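Local coordinates for protein telomeric DNA-binding factor trf1 (Schizosaccharomyces pombe, PDB 6K5S) that probably binds telomeric repeat DNA and contains an all-helical TRF-family domain that assembles with a second copy of the protein, at residues G14-I19 with T47-M52; T81-N86 with F113-S118; S157-R162 with K180-K185. All coordinates share one frame; numbering follows the deposited sequence.

Contact 1 (G14-I19 with T47-M52); sequences GNLSNI and TKVMNM
Leu16 and Val49 are the residues of 14-19 and 47-52 whose CA atoms lie nearest, 6.7 Å apart. The axes of the two segments come within 10.0 Å at their closest, their directions 139° apart, so these turns run roughly antiparallel but clearly splayed. Leu16 gives up the most surface. Its CG lies anti to the carbonyl carbon (chi1 -62°), and the extended chi2 carries the CD1 methyl across to the far helix, where it rests on the root of Met52. The methyl carbon Leu16 CD1 is 3.8 Å from the backbone carbon Met52 C and 3.9 Å from Met52 CB; the two side chains cross nearly at right angles. The other branch takes a looser hold, Leu16 CD2 standing 4.3 Å from Val49 CG1. Val49 meets Ile19 one helical turn on from Leu16. Ile19 CG2 faces both methyls of the valine, 3.9 Å from Val49 CG1 and 4.1 Å from Val49 CG2, the two side chains slanting past one another. Around this row, Leu16 also packs on Phe53 and Val56, and Val49 on Ile20. The second subunit closes over the same residues: Leu9 of that chain packs on Leu16 and Ile19, and its Ile59 on Met52. This is consistent with the helical dimerisation known for TRF homology domains. No hydrogen bond crosses between the segments; apolar side chains do the joining, one resting partly on the Met52 backbone, which implies that shape and burial, rather than directional bonds, hold the two helices together here.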
loop_
_atom_site.group_PDB
_atom_site.type_symbol
_atom_site.label_atom_id
_atom_site.label_comp_id
_atom_site.label_asym_id
_atom_site.label_seq_id
_atom_site.Cartn_x
_atom_site.Cartn_y
_atom_site.Cartn_z
ATOM N N GLY A 14 -3.305 5.199 5.562
ATOM C CA GLY A 14 -4.667 5.689 5.701
ATOM C C GLY A 14 -5.653 5.004 4.770
ATOM O O GLY A 14 -6.764 4.646 5.181
ATOM N N ASN A 15 -5.271 4.819 3.500
ATOM C CA ASN A 15 -6.191 4.218 2.536
ATOM C C ASN A 15 -6.518 2.770 2.915
ATOM O O ASN A 15 -7.687 2.359 2.944
ATOM C CB ASN A 15 -5.558 4.297 1.152
ATOM C CG ASN A 15 -6.441 3.742 0.057
ATOM O OD1 ASN A 15 -7.643 4.032 -0.031
ATOM N ND2 ASN A 15 -5.829 2.997 -0.834
ATOM N N LEU A 16 -5.497 1.991 3.237
ATOM C CA LEU A 16 -5.730 0.594 3.596
ATOM C C LEU A 16 -6.520 0.492 4.887
ATOM O O LEU A 16 -7.364 -0.397 5.028
ATOM C CB LEU A 16 -4.389 -0.156 3.709
ATOM C CG LEU A 16 -3.548 -0.235 2.424
ATOM C CD1 LEU A 16 -2.154 -0.858 2.699
ATOM C CD2 LEU A 16 -4.277 -1.037 1.377
ATOM N N SER A 17 -6.253 1.385 5.848
ATOM C CA SER A 17 -6.984 1.354 7.107
ATOM C C SER A 17 -8.451 1.642 6.866
ATOM O O SER A 17 -9.321 0.974 7.426
ATOM C CB SER A 17 -6.404 2.383 8.087
ATOM O OG SER A 17 -5.033 2.120 8.391
ATOM N N ASN A 18 -8.730 2.637 6.026
ATOM C CA ASN A 18 -10.107 2.997 5.698
ATOM C C ASN A 18 -10.836 1.831 5.028
ATOM O O ASN A 18 -11.991 1.537 5.356
ATOM C CB ASN A 18 -10.111 4.233 4.794
ATOM C CG ASN A 18 -9.706 5.540 5.534
ATOM O OD1 ASN A 18 -9.812 5.656 6.754
ATOM N ND2 ASN A 18 -9.299 6.539 4.765
ATOM N N ILE A 19 -10.185 1.154 4.094
ATOM C CA ILE A 19 -10.834 0.027 3.431
ATOM C C ILE A 19 -11.156 -1.071 4.445
ATOM O O ILE A 19 -12.261 -1.629 4.462
ATOM C CB ILE A 19 -9.955 -0.487 2.279
ATOM C CG1 ILE A 19 -9.885 0.570 1.165
ATOM C CG2 ILE A 19 -10.461 -1.818 1.773
ATOM C CD1 ILE A 19 -8.795 0.297 0.109
ATOM N N THR A 47 -8.407 -10.252 1.173
ATOM C CA THR A 47 -7.117 -10.896 1.420
ATOM C C THR A 47 -5.954 -10.082 0.855
ATOM O O THR A 47 -4.928 -9.926 1.525
ATOM C CB THR A 47 -7.097 -12.313 0.860
ATOM O OG1 THR A 47 -8.017 -13.108 1.609
ATOM C CG2 THR A 47 -5.700 -12.913 0.999
ATOM N N LYS A 48 -6.100 -9.523 -0.346
ATOM C CA LYS A 48 -5.031 -8.700 -0.914
ATOM C C LYS A 48 -4.846 -7.398 -0.132
ATOM O O LYS A 48 -3.712 -6.946 0.085
ATOM C CB LYS A 48 -5.317 -8.414 -2.385
ATOM C CG LYS A 48 -5.447 -9.687 -3.236
ATOM C CD LYS A 48 -5.722 -9.325 -4.678
ATOM C CE LYS A 48 -5.482 -10.498 -5.597
ATOM N NZ LYS A 48 -6.473 -11.566 -5.356
ATOM N N VAL A 49 -5.947 -6.764 0.264
ATOM C CA VAL A 49 -5.866 -5.575 1.116
ATOM C C VAL A 49 -5.159 -5.908 2.427
ATOM O O VAL A 49 -4.272 -5.167 2.876
ATOM C CB VAL A 49 -7.270 -4.997 1.360
ATOM C CG1 VAL A 49 -7.234 -3.963 2.466
ATOM C CG2 VAL A 49 -7.790 -4.375 0.056
ATOM N N MET A 50 -5.522 -7.031 3.055
ATOM C CA MET A 50 -4.887 -7.387 4.328
ATOM C C MET A 50 -3.403 -7.676 4.164
ATOM O O MET A 50 -2.602 -7.357 5.055
ATOM C CB MET A 50 -5.573 -8.591 4.976
ATOM C CG MET A 50 -6.885 -8.219 5.676
ATOM S SD MET A 50 -6.823 -6.958 6.994
ATOM C CE MET A 50 -5.412 -7.515 7.947
ATOM N N ASN A 51 -3.017 -8.301 3.047
ATOM C CA ASN A 51 -1.601 -8.571 2.805
ATOM C C ASN A 51 -0.812 -7.282 2.635
ATOM O O ASN A 51 0.324 -7.168 3.117
ATOM C CB ASN A 51 -1.428 -9.456 1.572
ATOM C CG ASN A 51 -1.819 -10.901 1.837
ATOM O OD1 ASN A 51 -1.944 -11.315 2.990
ATOM N ND2 ASN A 51 -2.004 -11.674 0.770
ATOM N N MET A 52 -1.385 -6.298 1.941
ATOM C CA MET A 52 -0.698 -5.014 1.850
ATOM C C MET A 52 -0.683 -4.331 3.211
ATOM O O MET A 52 0.325 -3.722 3.588
ATOM C CB MET A 52 -1.348 -4.115 0.790
ATOM C CG MET A 52 -0.916 -4.432 -0.691
ATOM S SD MET A 52 -1.813 -3.426 -1.930
ATOM C CE MET A 52 -3.451 -3.946 -1.552
#

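Contact 2 (T81-N86 with F113-S118); sequences TTRRAN and FAPDES
Arg83, on the regular helix 76-94, comes closest to Pro115 in the backbone, with 7.5 Å between their CA atoms, where the chain has just left helix 102-113 and bends through a type I' beta turn from Pro115 to Ser118. This is a helix-to-loop contact at the surface of the all-helical TRF-family fold, and it joins helix 76-94 to the connection that leads to helix 122-141. The arginine uses both its apolar stem and its charged end. Its methylene CD sits against the proline ring, Arg83 CD to Pro115 CG being 3.4 Å, and the two side chains cross at about a right angle. The chain then bends at chi3, which brings NH1 within bonding distance of Asp116. In the turn itself, Asp116 has positive phi, and its OD2 lies at the guanidinium edge, tilted 24° from the plane. Ala114 O and Ser118 O both accept hydrogen bonds from Arg166, which ties the loop to helix 159-166. Arg79, a turn before Arg83, adds a long, weak ion pair to Asp116 OD2. The salt bridge itself is a single hydrogen bond of 2.8 Å from Arg83 NH1 to Asp116 OD2, bent to 134° at the hydrogen, with the carboxylate plane 82° from that of the guanidinium.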
loop_
_atom_site.group_PDB
_atom_site.type_symbol
_atom_site.label_atom_id
_atom_site.label_comp_id
_atom_site.label_asym_id
_atom_site.label_seq_id
_atom_site.Cartn_x
_atom_site.Cartn_y
_atom_site.Cartn_z
ATOM N N THR A 81 -4.106 9.663 10.960
ATOM C CA THR A 81 -3.964 8.414 10.214
ATOM C C THR A 81 -3.545 7.266 11.119
ATOM O O THR A 81 -4.024 6.142 10.956
ATOM C CB THR A 81 -2.947 8.578 9.082
ATOM O OG1 THR A 81 -3.432 9.559 8.171
ATOM C CG2 THR A 81 -2.765 7.296 8.333
ATOM N N THR A 82 -2.623 7.501 12.061
ATOM C CA THR A 82 -2.260 6.376 12.912
ATOM C C THR A 82 -3.416 5.998 13.826
ATOM O O THR A 82 -3.585 4.813 14.150
ATOM C CB THR A 82 -0.990 6.653 13.729
ATOM O OG1 THR A 82 -1.156 7.828 14.525
ATOM C CG2 THR A 82 0.200 6.805 12.811
ATOM N N ARG A 83 -4.255 6.967 14.202
ATOM C CA ARG A 83 -5.421 6.632 15.025
ATOM C C ARG A 83 -6.395 5.737 14.267
ATOM O O ARG A 83 -6.903 4.748 14.819
ATOM C CB ARG A 83 -6.129 7.898 15.510
ATOM C CG ARG A 83 -5.396 8.586 16.641
ATOM C CD ARG A 83 -6.238 9.708 17.219
ATOM N NE ARG A 83 -6.680 10.664 16.216
ATOM C CZ ARG A 83 -6.198 11.899 16.108
ATOM N NH1 ARG A 83 -5.255 12.311 16.942
ATOM N NH2 ARG A 83 -6.664 12.718 15.175
ATOM N N ARG A 84 -6.665 6.082 13.000
ATOM C CA ARG A 84 -7.457 5.229 12.121
ATOM C C ARG A 84 -6.829 3.856 11.973
ATOM O O ARG A 84 -7.538 2.838 12.004
ATOM C CB ARG A 84 -7.612 5.883 10.741
ATOM C CG ARG A 84 -8.402 7.202 10.739
ATOM C CD ARG A 84 -9.624 7.159 9.798
ATOM N NE ARG A 84 -10.373 8.422 9.836
ATOM C CZ ARG A 84 -10.529 9.230 8.794
ATOM N NH1 ARG A 84 -10.001 8.909 7.617
ATOM N NH2 ARG A 84 -11.217 10.362 8.927
ATOM N N ALA A 85 -5.502 3.806 11.785
ATOM C CA ALA A 85 -4.845 2.523 11.604
ATOM C C ALA A 85 -5.052 1.642 12.823
ATOM O O ALA A 85 -5.356 0.453 12.695
ATOM C CB ALA A 85 -3.353 2.728 11.306
ATOM N N ASN A 86 -4.915 2.221 14.022
ATOM C CA ASN A 86 -5.088 1.445 15.240
ATOM C C ASN A 86 -6.499 0.878 15.360
ATOM O O ASN A 86 -6.669 -0.266 15.798
ATOM C CB ASN A 86 -4.717 2.305 16.457
ATOM C CG ASN A 86 -3.193 2.367 16.665
ATOM O OD1 ASN A 86 -2.457 1.540 16.119
ATOM N ND2 ASN A 86 -2.721 3.339 17.445
ATOM N N PHE A 113 -9.182 3.542 21.486
ATOM C CA PHE A 113 -10.515 4.129 21.417
ATOM C C PHE A 113 -10.616 5.493 22.077
ATOM O O PHE A 113 -11.544 6.240 21.756
ATOM C CB PHE A 113 -11.544 3.183 22.058
ATOM C CG PHE A 113 -11.796 1.942 21.253
ATOM C CD1 PHE A 113 -10.979 0.842 21.397
ATOM C CD2 PHE A 113 -12.843 1.885 20.341
ATOM C CE1 PHE A 113 -11.202 -0.312 20.654
ATOM C CE2 PHE A 113 -13.077 0.743 19.591
ATOM C CZ PHE A 113 -12.248 -0.359 19.740
ATOM N N ALA A 114 -9.691 5.835 22.973
ATOM C CA ALA A 114 -9.651 7.147 23.625
ATOM C C ALA A 114 -8.223 7.701 23.593
ATOM O O ALA A 114 -7.588 7.918 24.630
ATOM C CB ALA A 114 -10.174 7.049 25.054
ATOM N N PRO A 115 -7.677 7.907 22.408
ATOM C CA PRO A 115 -6.283 8.352 22.314
ATOM C C PRO A 115 -6.157 9.818 22.696
ATOM O O PRO A 115 -7.135 10.570 22.716
ATOM C CB PRO A 115 -5.939 8.125 20.839
ATOM C CG PRO A 115 -7.255 8.269 20.146
ATOM C CD PRO A 115 -8.319 7.788 21.087
ATOM N N ASP A 116 -4.931 10.200 23.062
ATOM C CA ASP A 116 -4.559 11.603 23.261
ATOM C C ASP A 116 -5.296 12.241 24.442
ATOM O O ASP A 116 -5.701 13.405 24.383
ATOM C CB ASP A 116 -4.786 12.413 21.981
ATOM C CG ASP A 116 -4.077 11.817 20.782
ATOM O OD1 ASP A 116 -2.955 11.298 20.954
ATOM O OD2 ASP A 116 -4.646 11.860 19.664
ATOM N N GLU A 117 -5.451 11.485 25.528
ATOM C CA GLU A 117 -6.040 11.951 26.784
ATOM C C GLU A 117 -7.445 12.498 26.613
ATOM O O GLU A 117 -7.910 13.293 27.426
ATOM C CB GLU A 117 -5.133 12.979 27.465
ATOM C CG GLU A 117 -3.714 12.477 27.504
ATOM C CD GLU A 117 -2.733 13.475 28.065
ATOM O OE1 GLU A 117 -3.161 14.559 28.516
ATOM O OE2 GLU A 117 -1.527 13.165 28.046
ATOM N N SER A 118 -8.147 12.063 25.579
ATOM C CA SER A 118 -9.522 12.475 25.394
ATOM C C SER A 118 -10.389 12.025 26.578
ATOM O O SER A 118 -9.988 11.204 27.418
ATOM C CB SER A 118 -10.052 11.918 24.073
ATOM O OG SER A 118 -10.127 10.504 24.091
#

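Contact 3 (S157-R162 with K180-K185); sequences SDMAHR and KQIIEK
Ile183 meets Ala160 and Met159 through purely apolar contacts between the start of helix 159-166 and helix 177-195. Its CG1 stands anti to the carbonyl carbon (chi1 -64°) and chi2 is fully extended, which delivers the CD1 methyl to the opposite backbone: Ile183 CD1 is 3.6 Å from Ala160 CB and equally near Ala160 CA. The small alanine thus lets the isoleucine tip rest directly on the helix. Met159 flanks it with two separate touches. Near its base, Met159 CB lies 4.1 Å from Ile183 CG1, while at its end the chain bends at chi3 (69°) and brings Met159 CE to 4.0 Å from Ile182 CG2, the methionine crossing that isoleucine at about a right angle. No hydrogen bond crosses between the segments. Within 157-162, Asp158 occupies the N-cap position of helix 159-166 without making a capping bond; instead its carboxylate forms a salt bridge with Arg162 whose hydrogen bond, 3.1 Å from Arg162 NE to Asp158 OD1, is weak and bent (121°), while Asp158 OD2 lies over one face of the guanidinium. Farther along the same helix, Phe163 extends the apolar surface onto Ile182 and Ile183. Leu175, from the loop between the two helices, covers Ala160 and Ile183, and Ile120, from the loop before helix 122-141, packs on Ile182; Lys185 reaches out to Thr126 of helix 122-141, so the pair is joined to that long helix.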
loop_
_atom_site.group_PDB
_atom_site.type_symbol
_atom_site.label_atom_id
_atom_site.label_comp_id
_atom_site.label_asym_id
_atom_site.label_seq_id
_atom_site.Cartn_x
_atom_site.Cartn_y
_atom_site.Cartn_z
ATOM N N SER A 157 -7.171 -3.579 40.573
ATOM C CA SER A 157 -7.519 -2.671 41.659
ATOM C C SER A 157 -7.080 -1.231 41.398
ATOM O O SER A 157 -7.628 -0.315 42.021
ATOM C CB SER A 157 -6.904 -3.165 42.973
ATOM O OG SER A 157 -5.488 -3.072 42.932
ATOM N N ASP A 158 -6.124 -1.010 40.493
ATOM C CA ASP A 158 -5.605 0.323 40.206
ATOM C C ASP A 158 -6.314 1.006 39.032
ATOM O O ASP A 158 -5.717 1.867 38.369
ATOM C CB ASP A 158 -4.094 0.255 39.953
ATOM C CG ASP A 158 -3.736 -0.497 38.665
ATOM O OD1 ASP A 158 -4.627 -1.129 38.067
ATOM O OD2 ASP A 158 -2.558 -0.451 38.238
ATOM N N MET A 159 -7.569 0.643 38.745
ATOM C CA MET A 159 -8.237 1.206 37.570
ATOM C C MET A 159 -8.339 2.723 37.684
ATOM O O MET A 159 -8.206 3.437 36.682
ATOM C CB MET A 159 -9.624 0.583 37.385
ATOM C CG MET A 159 -9.662 -0.691 36.522
ATOM S SD MET A 159 -11.316 -1.156 35.918
ATOM C CE MET A 159 -11.555 0.169 34.775
ATOM N N ALA A 160 -8.548 3.234 38.902
ATOM C CA ALA A 160 -8.691 4.673 39.100
ATOM C C ALA A 160 -7.372 5.396 38.883
ATOM O O ALA A 160 -7.326 6.442 38.226
ATOM C CB ALA A 160 -9.225 4.963 40.502
ATOM N N HIS A 161 -6.284 4.867 39.449
ATOM C CA HIS A 161 -4.979 5.463 39.190
ATOM C C HIS A 161 -4.623 5.384 37.715
ATOM O O HIS A 161 -3.967 6.289 37.184
ATOM C CB HIS A 161 -3.899 4.781 40.023
ATOM C CG HIS A 161 -2.547 5.402 39.863
ATOM N ND1 HIS A 161 -1.404 4.660 39.657
ATOM C CD2 HIS A 161 -2.160 6.700 39.862
ATOM C CE1 HIS A 161 -0.369 5.474 39.542
ATOM N NE2 HIS A 161 -0.801 6.716 39.663
ATOM N N ARG A 162 -5.053 4.322 37.032
ATOM C CA ARG A 162 -4.802 4.238 35.600
ATOM C C ARG A 162 -5.537 5.338 34.845
ATOM O O ARG A 162 -4.975 5.940 33.922
ATOM C CB ARG A 162 -5.193 2.857 35.077
ATOM C CG ARG A 162 -4.102 1.831 35.236
ATOM C CD ARG A 162 -4.317 0.666 34.294
ATOM N NE ARG A 162 -4.245 -0.611 34.996
ATOM C CZ ARG A 162 -3.238 -1.465 34.868
ATOM N NH1 ARG A 162 -2.226 -1.159 34.064
ATOM N NH2 ARG A 162 -3.243 -2.614 35.537
ATOM N N LYS A 180 -15.787 6.850 37.212
ATOM C CA LYS A 180 -16.228 6.131 38.403
ATOM C C LYS A 180 -17.349 5.151 38.090
ATOM O O LYS A 180 -17.421 4.087 38.713
ATOM C CB LYS A 180 -16.644 7.117 39.498
ATOM C CG LYS A 180 -15.580 8.168 39.758
ATOM C CD LYS A 180 -15.903 9.089 40.936
ATOM C CE LYS A 180 -16.690 10.303 40.476
ATOM N NZ LYS A 180 -18.140 9.964 40.387
ATOM N N GLN A 181 -18.207 5.464 37.118
ATOM C CA GLN A 181 -19.211 4.489 36.696
ATOM C C GLN A 181 -18.561 3.247 36.089
ATOM O O GLN A 181 -19.014 2.114 36.322
ATOM C CB GLN A 181 -20.177 5.123 35.700
ATOM C CG GLN A 181 -21.254 5.965 36.343
ATOM C CD GLN A 181 -22.019 5.189 37.387
ATOM O OE1 GLN A 181 -22.512 4.091 37.116
ATOM N NE2 GLN A 181 -22.113 5.744 38.593
ATOM N N ILE A 182 -17.506 3.438 35.288
ATOM C CA ILE A 182 -16.811 2.294 34.703
ATOM C C ILE A 182 -16.191 1.437 35.796
ATOM O O ILE A 182 -16.336 0.208 35.807
ATOM C CB ILE A 182 -15.745 2.758 33.695
ATOM C CG1 ILE A 182 -16.395 3.488 32.526
ATOM C CG2 ILE A 182 -14.948 1.561 33.203
ATOM C CD1 ILE A 182 -15.381 4.227 31.675
ATOM N N ILE A 183 -15.480 2.072 36.730
ATOM C CA ILE A 183 -14.887 1.311 37.821
ATOM C C ILE A 183 -15.956 0.502 38.545
ATOM O O ILE A 183 -15.769 -0.686 38.838
ATOM C CB ILE A 183 -14.129 2.247 38.774
ATOM C CG1 ILE A 183 -12.958 2.889 38.034
ATOM C CG2 ILE A 183 -13.615 1.476 39.979
ATOM C CD1 ILE A 183 -12.151 3.774 38.880
ATOM N N GLU A 184 -17.112 1.117 38.804
ATOM C CA GLU A 184 -18.169 0.408 39.516
ATOM C C GLU A 184 -18.757 -0.711 38.664
ATOM O O GLU A 184 -18.979 -1.822 39.166
ATOM C CB GLU A 184 -19.252 1.389 39.958
ATOM C CG GLU A 184 -20.337 0.779 40.824
ATOM C CD GLU A 184 -21.131 1.838 41.572
ATOM O OE1 GLU A 184 -20.625 2.974 41.713
ATOM O OE2 GLU A 184 -22.261 1.538 42.012
ATOM N N LYS A 185 -18.988 -0.448 37.369
ATOM C CA LYS A 185 -19.488 -1.489 36.474
ATOM C C LYS A 185 -18.492 -2.632 36.348
ATOM O O LYS A 185 -18.882 -3.808 36.299
ATOM C CB LYS A 185 -19.787 -0.909 35.091
ATOM C CG LYS A 185 -21.076 -0.092 35.014
ATOM C CD LYS A 185 -21.214 0.658 33.690
ATOM C CE LYS A 185 -21.460 -0.288 32.519
ATOM N NZ LYS A 185 -21.634 0.453 31.221
#

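Contact 1 is wholly buried and lies at the subunit interface, contact 3 is partly buried, and contact 2 is on the surface. Contacts 1 and 3 both pair helices through apolar side chains without a hydrogen bond between their segments, yet they occupy opposite sides of the chain's centre, with centres 36 Å apart. Contact 2 differs in pairing a helix with a loop and in adding a salt bridge to its apolar touch. No helix is shared, but contacts 1 and 2 touch directly: Ser17 packs on Ala85, and a weak hydrogen bond joins Asn18 to Arg84. Contact 3 stays about 9 Å from contact 2 at the nearest atoms.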